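Local coordinates for tryptophan synthase alpha chain (Chlamydia trachomatis, PDB 6V82), which forms the alpha subunit of tryptophan synthase, a TIM-barrel protein impaired in its own catalysis that acts as an allosteric regulator of the beta subunit, at residues A[20-24]-A[68-72]; A[80-84]-A[115-119]; A[191-195]-A[219-223]; A[204-208]-A[226-230]. The contacts are given in a common frame with arbitrary orientation. Residue numbers count along the deposited sequence, not the author numbering.

Interaction 1 of 4, residues A[20-24]-A[68-72]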
loop_
_atom_site.group_PDB
_atom_site.type_symbol
_atom_site.label_atom_id
_atom_site.label_comp_id
_atom_site.label_asym_id
_atom_site.label_seq_id
_atom_site.Cartn_x
_atom_site.Cartn_y
_atom_site.Cartn_z
ATOM N N ALA A 20 -24.526 -20.902 -34.424
ATOM C CA ALA A 20 -24.727 -22.338 -34.291
ATOM C C ALA A 20 -24.790 -22.738 -32.821
ATOM O O ALA A 20 -23.895 -22.408 -32.038
ATOM C CB ALA A 20 -23.597 -23.096 -34.993
ATOM N N GLY A 21 -25.850 -23.451 -32.447
ATOM C CA GLY A 21 -25.964 -23.999 -31.116
ATOM C C GLY A 21 -26.601 -23.084 -30.090
ATOM O O GLY A 21 -26.862 -23.529 -28.964
ATOM N N ASP A 22 -26.845 -21.823 -30.429
ATOM C CA ASP A 22 -27.588 -20.938 -29.539
ATOM C C ASP A 22 -29.024 -21.443 -29.466
ATOM O O ASP A 22 -29.734 -21.465 -30.475
ATOM C CB ASP A 22 -27.508 -19.502 -30.054
ATOM C CG ASP A 22 -28.158 -18.502 -29.116
ATOM O OD1 ASP A 22 -28.492 -18.894 -27.977
ATOM O OD2 ASP A 22 -28.343 -17.332 -29.528
ATOM N N GLY A 23 -29.451 -21.884 -28.289
ATOM C CA GLY A 23 -30.726 -22.559 -28.170
ATOM C C GLY A 23 -30.693 -24.059 -28.420
ATOM O O GLY A 23 -31.737 -24.715 -28.279
ATOM N N GLY A 24 -29.542 -24.622 -28.786
ATOM C CA GLY A 24 -29.420 -26.045 -29.029
ATOM C C GLY A 24 -29.408 -26.392 -30.512
ATOM O O GLY A 24 -29.663 -25.560 -31.387
ATOM N N ALA A 68 -22.561 -22.754 -23.524
ATOM C CA ALA A 68 -23.167 -23.307 -22.324
ATOM C C ALA A 68 -24.214 -24.363 -22.650
ATOM O O ALA A 68 -24.539 -25.180 -21.786
ATOM C CB ALA A 68 -23.782 -22.192 -21.477
ATOM N N GLU A 69 -24.749 -24.365 -23.869
ATOM C CA GLU A 69 -25.612 -25.435 -24.340
ATOM C C GLU A 69 -24.836 -26.487 -25.122
ATOM O O GLU A 69 -25.433 -27.249 -25.896
ATOM C CB GLU A 69 -26.748 -24.858 -25.178
ATOM C CG GLU A 69 -27.494 -23.764 -24.446
ATOM C CD GLU A 69 -28.660 -23.221 -25.235
ATOM O OE1 GLU A 69 -29.532 -24.034 -25.616
ATOM O OE2 GLU A 69 -28.703 -21.990 -25.473
ATOM N N ASN A 70 -23.509 -26.509 -24.959
ATOM C CA ASN A 70 -22.666 -27.628 -25.367
ATOM C C ASN A 70 -22.557 -27.748 -26.883
ATOM O O ASN A 70 -22.565 -28.854 -27.418
ATOM C CB ASN A 70 -23.169 -28.946 -24.764
ATOM C CG ASN A 70 -23.119 -28.945 -23.253
ATOM O OD1 ASN A 70 -22.101 -28.588 -22.650
ATOM N ND2 ASN A 70 -24.228 -29.333 -22.625
ATOM N N LEU A 71 -22.457 -26.626 -27.588
ATOM C CA LEU A 71 -22.060 -26.720 -28.986
ATOM C C LEU A 71 -20.620 -27.224 -29.059
ATOM O O LEU A 71 -19.731 -26.722 -28.360
ATOM C CB LEU A 71 -22.188 -25.383 -29.719
ATOM C CG LEU A 71 -21.691 -25.682 -31.150
ATOM C CD1 LEU A 71 -22.713 -25.363 -32.223
ATOM C CD2 LEU A 71 -20.330 -25.044 -31.469
ATOM N N THR A 72 -20.396 -28.228 -29.898
ATOM C CA THR A 72 -19.088 -28.813 -30.123
ATOM C C THR A 72 -18.817 -28.835 -31.614
ATOM O O THR A 72 -19.709 -28.582 -32.430
ATOM C CB THR A 72 -18.999 -30.233 -29.576
ATOM O OG1 THR A 72 -19.899 -31.078 -30.311
ATOM C CG2 THR A 72 -19.333 -30.259 -28.080
HETATM O O HOH W 1 -25.852 -26.181 -28.461
#
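The backbone of 20-24 folds into a type II beta turn from Gly-21 to Gly-24, closed by Gly-24 N to Gly-21 O at 2.9 Å, while 68-72 leaves helix 57-68 through a Schellman motif with Asn-70 as its positive-phi C-prime residue. In this TIM barrel the turn follows the first strand, 13-19, and the two segments come closest at the CA atoms of Gly-21 and Leu-71, 5.2 Å apart. A CB on Gly-21 would clash with Leu-71 CD1, and its positive phi already suits glycine. Leu-71 instead packs CD1 on Ala-20 CB at 3.7 Å, and both side chains also touch Ile-79 of helix 73-84. The polar half of the contact depends on Glu-69, whose OE2 accepts a hydrogen bond from Gly-23 N at 2.9 Å. Asp-22 OD1 lies 4.0 Å from Glu-69 OE2, but Asp-22 is itself paired with Arg-65 in a salt bridge, which probably offsets this like-charge approach. Thr-72 packs against Asp-288 of the beta chain, placing the contact beside the alpha-beta interface. Water 1 joins the two backbones, donating to Gly-21 O at 2.9 Å and to Glu-69 O at 2.8 Å.

Interaction 2 of 4, residues A[80-84]-A[115-119]; sequences VEGIR and AGING
This is a buried helix-to-loop contact of the TIM barrel, in which the last turn of helix 73-84 meets the end of helix 106-115 and the short link into strand 119-122, burying 304 Å². Residues 80-84 are regular helix, with Arg-84 N bonded to Val-80 O at 3.0 Å. Ala-115 is still helical, Gly-116 (phi 138°, psi -7°) ends its helix in a Schellman motif, and Ile-117 (-72°, 140°) turns the chain toward the strand. The closest CA atoms, those of Glu-81 and Ala-115, are 5.3 Å apart. A CB on Gly-116 would fall 2.4 Å from Arg-84 CG and also jam against the preceding carbonyl. Val-80, in the t rotamer, directs CG1 to Ala-115 CB at 3.8 Å and CG2 to Ile-117 CD1 at 3.6 Å; Leu-92 of strand 92-96 touches both Val-80 and Ile-117. Arg-84 (chi1 m, chi2 m, chi3 t) runs along the link, its CG 3.3 Å from Ala-115 O, and gives a weak hydrogen bond from NH2 to Gly-116 O at 2.9 Å. Its NH1 binds the carbonyls of Asn-87 and Val-90, so the guanidinium joins the loop after its own helix to the link at Gly-116. Asn-118 (chi1 m) accepts from Leu-92 N at OD1, while water 2 accepts from Asn-118 ND2 at 2.9 Å and, weakly, from Arg-84 NE at 3.3 Å.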
loop_
_atom_site.group_PDB
_atom_site.type_symbol
_atom_site.label_atom_id
_atom_site.label_comp_id
_atom_site.label_asym_id
_atom_site.label_seq_id
_atom_site.Cartn_x
_atom_site.Cartn_y
_atom_site.Cartn_z
ATOM N N VAL A 80 -25.364 -28.406 -39.471
ATOM C CA VAL A 80 -25.245 -28.204 -40.910
ATOM C C VAL A 80 -25.973 -29.305 -41.662
ATOM O O VAL A 80 -26.640 -29.047 -42.669
ATOM C CB VAL A 80 -23.768 -28.125 -41.322
ATOM C CG1 VAL A 80 -23.654 -28.060 -42.853
ATOM C CG2 VAL A 80 -23.115 -26.924 -40.672
ATOM N N GLU A 81 -25.870 -30.547 -41.186
ATOM C CA GLU A 81 -26.598 -31.627 -41.847
ATOM C C GLU A 81 -28.107 -31.477 -41.685
ATOM O O GLU A 81 -28.858 -31.829 -42.596
ATOM C CB GLU A 81 -26.121 -32.979 -41.326
ATOM C CG GLU A 81 -24.700 -33.300 -41.767
ATOM C CD GLU A 81 -24.099 -34.474 -41.019
ATOM O OE1 GLU A 81 -24.873 -35.198 -40.366
ATOM O OE2 GLU A 81 -22.860 -34.664 -41.078
ATOM N N GLY A 82 -28.566 -30.938 -40.551
ATOM C CA GLY A 82 -29.990 -30.692 -40.386
ATOM C C GLY A 82 -30.511 -29.611 -41.316
ATOM O O GLY A 82 -31.641 -29.699 -41.809
ATOM N N ILE A 83 -29.698 -28.579 -41.568
ATOM C CA ILE A 83 -30.063 -27.549 -42.541
ATOM C C ILE A 83 -30.105 -28.131 -43.948
ATOM O O ILE A 83 -31.031 -27.854 -44.723
ATOM C CB ILE A 83 -29.081 -26.363 -42.459
ATOM C CG1 ILE A 83 -29.211 -25.653 -41.112
ATOM C CG2 ILE A 83 -29.298 -25.406 -43.618
ATOM C CD1 ILE A 83 -28.074 -24.705 -40.837
ATOM N N ARG A 84 -29.103 -28.944 -44.306
ATOM C CA ARG A 84 -29.058 -29.506 -45.656
ATOM C C ARG A 84 -30.135 -30.550 -45.890
ATOM O O ARG A 84 -30.487 -30.801 -47.043
ATOM C CB ARG A 84 -27.684 -30.108 -45.952
ATOM C CG ARG A 84 -26.648 -29.076 -46.371
ATOM C CD ARG A 84 -26.846 -28.644 -47.811
ATOM N NE ARG A 84 -25.896 -27.592 -48.176
ATOM C CZ ARG A 84 -26.184 -26.290 -48.244
ATOM N NH1 ARG A 84 -27.414 -25.844 -47.995
ATOM N NH2 ARG A 84 -25.233 -25.433 -48.582
ATOM N N ALA A 115 -20.733 -31.924 -45.174
ATOM C CA ALA A 115 -21.979 -31.702 -44.450
ATOM C C ALA A 115 -22.848 -30.648 -45.133
ATOM O O ALA A 115 -24.077 -30.662 -44.975
ATOM C CB ALA A 115 -21.683 -31.308 -43.006
ATOM N N GLY A 116 -22.238 -29.744 -45.903
ATOM C CA GLY A 116 -22.992 -28.680 -46.523
ATOM C C GLY A 116 -22.345 -27.305 -46.497
ATOM O O GLY A 116 -22.882 -26.383 -47.119
ATOM N N ILE A 117 -21.214 -27.127 -45.800
ATOM C CA ILE A 117 -20.579 -25.807 -45.748
ATOM C C ILE A 117 -19.952 -25.492 -47.102
ATOM O O ILE A 117 -19.363 -26.368 -47.748
ATOM C CB ILE A 117 -19.522 -25.738 -44.630
ATOM C CG1 ILE A 117 -20.161 -25.857 -43.234
ATOM C CG2 ILE A 117 -18.698 -24.458 -44.761
ATOM C CD1 ILE A 117 -21.231 -24.803 -42.929
ATOM N N ASN A 118 -20.074 -24.236 -47.544
ATOM C CA ASN A 118 -19.526 -23.807 -48.825
ATOM C C ASN A 118 -18.418 -22.782 -48.707
ATOM O O ASN A 118 -17.543 -22.732 -49.573
ATOM C CB ASN A 118 -20.631 -23.216 -49.707
ATOM C CG ASN A 118 -21.829 -24.132 -49.813
ATOM O OD1 ASN A 118 -22.899 -23.822 -49.288
ATOM N ND2 ASN A 118 -21.649 -25.290 -50.465
ATOM N N GLY A 119 -18.444 -21.947 -47.686
ATOM C CA GLY A 119 -17.401 -20.963 -47.496
ATOM C C GLY A 119 -17.040 -20.898 -46.036
ATOM O O GLY A 119 -17.838 -21.245 -45.160
HETATM O O HOH W 2 -23.399 -27.643 -50.356
#

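Interaction 3 of 4, residues A[191-195]-A[219-223]; sequences FRKVR and NYSDG
Phe-191 opens 191-195, part of helix 187-198, an outer TIM-barrel helix packed against the loop leading into strand 223-226. Phe-191 CA and Tyr-220 CA, 6.5 Å apart, are the nearest CA pair. In 219-223, Tyr-220 (phi -130°, psi -21°) precedes an extended Ser-221 (-99°, 151°). The Phe-191 ring (chi1 -91°) receives the edge of Tyr-220 (chi1 p) on its face, a T-shaped pair with centroids 4.9 Å apart and planes at 66°; Ser-221 CB approaches Phe-191 CE1 to 4.0 Å. Tyr-220 OH bonds Asp-204 of strand 202-205. One helical turn on, with Arg-195 N bonded to Phe-191 O at 2.7 Å, Arg-195 extends t, t and then m toward the loop. Its NH2 donates to Tyr-220 O at 2.9 Å, and a salt bridge joins it to Asp-222 (chi1 m), whose OD2 also accepts from Ile-202 N. Helix, loop and strand thus join away from the active site, Arg-195 NE meeting Asp-222 OD2 at 2.9 Å and Arg-195 NH2 at 3.1 Å.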
loop_
_atom_site.group_PDB
_atom_site.type_symbol
_atom_site.label_atom_id
_atom_site.label_comp_id
_atom_site.label_asym_id
_atom_site.label_seq_id
_atom_site.Cartn_x
_atom_site.Cartn_y
_atom_site.Cartn_z
ATOM N N PHE A 191 -16.672 0.897 -54.543
ATOM C CA PHE A 191 -16.897 -0.542 -54.653
ATOM C C PHE A 191 -16.560 -1.068 -56.043
ATOM O O PHE A 191 -16.128 -2.220 -56.179
ATOM C CB PHE A 191 -18.351 -0.878 -54.312
ATOM C CG PHE A 191 -18.581 -1.199 -52.864
ATOM C CD1 PHE A 191 -19.071 -2.441 -52.485
ATOM C CD2 PHE A 191 -18.304 -0.267 -51.881
ATOM C CE1 PHE A 191 -19.283 -2.742 -51.148
ATOM C CE2 PHE A 191 -18.517 -0.562 -50.542
ATOM C CZ PHE A 191 -19.003 -1.800 -50.176
ATOM N N ARG A 192 -16.765 -0.253 -57.083
ATOM C CA ARG A 192 -16.531 -0.723 -58.446
ATOM C C ARG A 192 -15.056 -1.010 -58.689
ATOM O O ARG A 192 -14.712 -2.023 -59.311
ATOM C CB ARG A 192 -17.046 0.301 -59.457
ATOM C CG ARG A 192 -16.627 0.022 -60.902
ATOM C CD ARG A 192 -16.862 1.238 -61.786
ATOM N NE ARG A 192 -15.674 1.594 -62.562
ATOM C CZ ARG A 192 -14.665 2.333 -62.103
ATOM N NH1 ARG A 192 -14.681 2.799 -60.861
ATOM N NH2 ARG A 192 -13.630 2.605 -62.889
ATOM N N LYS A 193 -14.171 -0.130 -58.214
ATOM C CA LYS A 193 -12.744 -0.376 -58.381
ATOM C C LYS A 193 -12.330 -1.664 -57.678
ATOM O O LYS A 193 -11.569 -2.465 -58.235
ATOM C CB LYS A 193 -11.935 0.819 -57.873
ATOM C CG LYS A 193 -12.097 2.075 -58.736
ATOM C CD LYS A 193 -10.880 2.992 -58.652
ATOM C CE LYS A 193 -10.989 4.134 -59.644
ATOM N NZ LYS A 193 -9.715 4.894 -59.748
ATOM N N VAL A 194 -12.852 -1.896 -56.469
ATOM C CA VAL A 194 -12.593 -3.153 -55.767
ATOM C C VAL A 194 -13.158 -4.325 -56.556
ATOM O O VAL A 194 -12.462 -5.316 -56.811
ATOM C CB VAL A 194 -13.174 -3.102 -54.346
ATOM C CG1 VAL A 194 -13.016 -4.439 -53.659
ATOM C CG2 VAL A 194 -12.498 -2.007 -53.546
ATOM N N ARG A 195 -14.429 -4.221 -56.962
ATOM C CA ARG A 195 -15.083 -5.312 -57.682
ATOM C C ARG A 195 -14.342 -5.655 -58.967
ATOM O O ARG A 195 -14.145 -6.834 -59.280
ATOM C CB ARG A 195 -16.539 -4.944 -57.979
ATOM C CG ARG A 195 -17.335 -6.028 -58.702
ATOM C CD ARG A 195 -18.798 -5.621 -58.922
ATOM N NE ARG A 195 -19.501 -5.397 -57.660
ATOM C CZ ARG A 195 -19.788 -4.197 -57.155
ATOM N NH1 ARG A 195 -19.444 -3.091 -57.809
ATOM N NH2 ARG A 195 -20.423 -4.107 -55.989
ATOM N N ASN A 219 -27.476 -0.296 -53.433
ATOM C CA ASN A 219 -27.140 0.588 -54.550
ATOM C C ASN A 219 -25.728 0.342 -55.069
ATOM O O ASN A 219 -25.458 0.555 -56.256
ATOM C CB ASN A 219 -27.261 2.055 -54.129
ATOM C CG ASN A 219 -28.669 2.594 -54.250
ATOM O OD1 ASN A 219 -29.393 2.274 -55.195
ATOM N ND2 ASN A 219 -29.063 3.433 -53.292
ATOM N N TYR A 220 -24.812 -0.072 -54.193
ATOM C CA TYR A 220 -23.397 -0.211 -54.522
ATOM C C TYR A 220 -22.813 -1.556 -54.127
ATOM O O TYR A 220 -21.775 -1.946 -54.675
ATOM C CB TYR A 220 -22.580 0.905 -53.845
ATOM C CG TYR A 220 -22.789 0.978 -52.341
ATOM C CD1 TYR A 220 -23.727 1.840 -51.787
ATOM C CD2 TYR A 220 -22.058 0.162 -51.477
ATOM C CE1 TYR A 220 -23.925 1.894 -50.415
ATOM C CE2 TYR A 220 -22.251 0.209 -50.103
ATOM C CZ TYR A 220 -23.183 1.074 -49.578
ATOM O OH TYR A 220 -23.368 1.112 -48.212
ATOM N N SER A 221 -23.431 -2.269 -53.196
ATOM C CA SER A 221 -22.972 -3.561 -52.729
ATOM C C SER A 221 -23.761 -4.663 -53.422
ATOM O O SER A 221 -24.916 -4.467 -53.806
ATOM C CB SER A 221 -23.137 -3.667 -51.212
ATOM O OG SER A 221 -22.712 -4.935 -50.734
ATOM N N ASP A 222 -23.123 -5.826 -53.590
ATOM C CA ASP A 222 -23.800 -6.979 -54.172
ATOM C C ASP A 222 -24.694 -7.704 -53.173
ATOM O O ASP A 222 -25.454 -8.591 -53.567
ATOM C CB ASP A 222 -22.766 -7.941 -54.758
ATOM C CG ASP A 222 -22.004 -7.325 -55.912
ATOM O OD1 ASP A 222 -22.661 -6.924 -56.897
ATOM O OD2 ASP A 222 -20.761 -7.208 -55.824
ATOM N N GLY A 223 -24.624 -7.346 -51.900
ATOM C CA GLY A 223 -25.547 -7.876 -50.916
ATOM C C GLY A 223 -25.391 -7.105 -49.628
ATOM O O GLY A 223 -24.505 -6.258 -49.493
#

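Interaction 4 of 4, residues A[204-208]-A[226-230]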
loop_
_atom_site.group_PDB
_atom_site.type_symbol
_atom_site.label_atom_id
_atom_site.label_comp_id
_atom_site.label_asym_id
_atom_site.label_seq_id
_atom_site.Cartn_x
_atom_site.Cartn_y
_atom_site.Cartn_z
ATOM N N ASP A 204 -20.889 -5.205 -48.726
ATOM C CA ASP A 204 -20.739 -4.326 -47.573
ATOM C C ASP A 204 -20.999 -5.099 -46.282
ATOM O O ASP A 204 -22.097 -5.633 -46.069
ATOM C CB ASP A 204 -21.704 -3.146 -47.700
ATOM C CG ASP A 204 -21.352 -1.977 -46.779
ATOM O OD1 ASP A 204 -20.896 -2.213 -45.637
ATOM O OD2 ASP A 204 -21.544 -0.812 -47.208
ATOM N N ARG A 205 -19.989 -5.136 -45.417
ATOM C CA ARG A 205 -20.001 -5.902 -44.177
ATOM C C ARG A 205 -20.807 -5.235 -43.062
ATOM O O ARG A 205 -20.976 -5.833 -41.995
ATOM C CB ARG A 205 -18.545 -6.131 -43.741
ATOM C CG ARG A 205 -18.296 -6.975 -42.483
ATOM C CD ARG A 205 -18.744 -8.416 -42.618
ATOM N NE ARG A 205 -18.422 -9.181 -41.413
ATOM C CZ ARG A 205 -18.857 -10.419 -41.158
ATOM N NH1 ARG A 205 -19.640 -11.059 -42.034
ATOM N NH2 ARG A 205 -18.511 -11.020 -40.020
ATOM N N ARG A 206 -21.334 -4.030 -43.271
ATOM C CA ARG A 206 -21.981 -3.326 -42.172
ATOM C C ARG A 206 -23.300 -3.991 -41.782
ATOM O O ARG A 206 -23.990 -4.605 -42.601
ATOM C CB ARG A 206 -22.208 -1.863 -42.532
ATOM C CG ARG A 206 -23.462 -1.562 -43.325
ATOM C CD ARG A 206 -23.656 -0.049 -43.416
ATOM N NE ARG A 206 -22.907 0.560 -44.518
ATOM C CZ ARG A 206 -21.639 0.971 -44.460
ATOM N NH1 ARG A 206 -21.080 1.509 -45.534
ATOM N NH2 ARG A 206 -20.927 0.845 -43.345
ATOM N N ASP A 207 -23.637 -3.870 -40.504
ATOM C CA ASP A 207 -24.807 -4.542 -39.957
ATOM C C ASP A 207 -26.069 -3.808 -40.378
ATOM O O ASP A 207 -26.265 -2.642 -40.027
ATOM C CB ASP A 207 -24.701 -4.608 -38.436
ATOM C CG ASP A 207 -25.726 -5.540 -37.809
ATOM O OD1 ASP A 207 -26.488 -6.223 -38.534
ATOM O OD2 ASP A 207 -25.768 -5.575 -36.563
ATOM N N ILE A 208 -26.919 -4.480 -41.136
ATOM C CA ILE A 208 -28.188 -3.920 -41.577
ATOM C C ILE A 208 -29.293 -4.505 -40.720
ATOM O O ILE A 208 -29.302 -5.712 -40.435
ATOM C CB ILE A 208 -28.443 -4.212 -43.065
ATOM C CG1 ILE A 208 -27.305 -3.654 -43.907
ATOM C CG2 ILE A 208 -29.754 -3.598 -43.487
ATOM C CD1 ILE A 208 -27.181 -2.172 -43.784
ATOM N N VAL A 226 -27.432 -9.116 -42.420
ATOM C CA VAL A 226 -28.156 -8.885 -41.177
ATOM C C VAL A 226 -27.411 -9.674 -40.105
ATOM O O VAL A 226 -27.614 -10.884 -39.955
ATOM C CB VAL A 226 -29.616 -9.332 -41.285
ATOM C CG1 VAL A 226 -30.331 -9.109 -39.974
ATOM C CG2 VAL A 226 -30.315 -8.634 -42.444
ATOM N N LYS A 227 -26.537 -8.999 -39.363
ATOM C CA LYS A 227 -25.679 -9.672 -38.391
ATOM C C LYS A 227 -26.340 -9.820 -37.024
ATOM O O LYS A 227 -26.325 -10.909 -36.443
ATOM C CB LYS A 227 -24.357 -8.911 -38.245
ATOM C CG LYS A 227 -23.396 -9.505 -37.223
ATOM C CD LYS A 227 -23.001 -10.927 -37.621
ATOM C CE LYS A 227 -22.099 -11.582 -36.575
ATOM N NZ LYS A 227 -20.700 -11.036 -36.539
ATOM N N THR A 228 -26.906 -8.736 -36.495
ATOM C CA THR A 228 -27.452 -8.701 -35.140
ATOM C C THR A 228 -28.944 -9.040 -35.068
ATOM O O THR A 228 -29.368 -9.761 -34.156
ATOM C CB THR A 228 -27.212 -7.316 -34.523
ATOM O OG1 THR A 228 -25.809 -7.124 -34.297
ATOM C CG2 THR A 228 -27.951 -7.155 -33.202
ATOM N N ALA A 229 -29.750 -8.561 -36.026
ATOM C CA ALA A 229 -31.197 -8.491 -35.808
ATOM C C ALA A 229 -31.799 -9.860 -35.505
ATOM O O ALA A 229 -32.600 -9.994 -34.572
ATOM C CB ALA A 229 -31.886 -7.851 -37.016
ATOM N N PHE A 230 -31.413 -10.890 -36.272
ATOM C CA PHE A 230 -31.965 -12.230 -36.078
ATOM C C PHE A 230 -31.600 -12.785 -34.705
ATOM O O PHE A 230 -32.465 -13.291 -33.979
ATOM C CB PHE A 230 -31.471 -13.166 -37.185
ATOM C CG PHE A 230 -31.974 -12.803 -38.562
ATOM C CD1 PHE A 230 -33.299 -12.446 -38.760
ATOM C CD2 PHE A 230 -31.117 -12.812 -39.654
ATOM C CE1 PHE A 230 -33.761 -12.110 -40.029
ATOM C CE2 PHE A 230 -31.574 -12.477 -40.922
ATOM C CZ PHE A 230 -32.898 -12.123 -41.108
#
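Val-226 ends the last strand of the TIM barrel, and its CA makes a CA-H...O contact with Ile-208 O at 3.5 Å where the chain leaving strand 202-205 passes alongside. Here the barrel closes, as the last strand meets the extension of the one before it. Next, Lys-227 N donates to Asp-207 OD1 at 2.9 Å. The Lys-227 side chain enters the predicted active site and forms a salt bridge with Asp-55, while Arg-205 pairs with Glu-44; both acids are predicted proton acceptors. These ion pairs help to explain how Arg-205 NH2 and Lys-227 NZ, like charges, can lie 4.1 Å apart. At Thr-228 the Asp-207 carboxylate is engaged again: Thr-228 N donates to Asp-207 OD1 at 3.3 Å, and Thr-228 OG1 to Asp-207 OD2 at 2.7 Å. One carboxylate thus gathers two successive amides and a hydroxyl, showing how an acidic side chain can fix the turn between a strand and the following helix. Ala-229 and Phe-230 continue into helix 229-236 and pack on Leu-246 of helix 241-250, while Ile-208 packs on Ala-214 and Val-217 of helix 211-218. The contact thus lies at the C-terminal end of strand 223-226, backbone-bonded through Val-226 to strand 13-19, with both helices around it.

From the N terminus, interaction 1 closes a span of 43 residues between its segments, bringing the segment after strand 13-19 to the end of helix 57-68. Interaction 2 follows in series, joining helix 73-84 to the approach of strand 119-122; its centre is 16 Å from that of interaction 1, and the two do not touch. The later pair behaves differently. Interactions 3 and 4 cross, since 204-208 falls between the segments of interaction 3 and 219-223 between those of interaction 4. They also touch, with Ser-221 OG 2.7 Å from Asp-204 N. Together they tie helix 187-198 and the last two strands into the barrel's closure, while interactions 1 and 2 join parts of its first half.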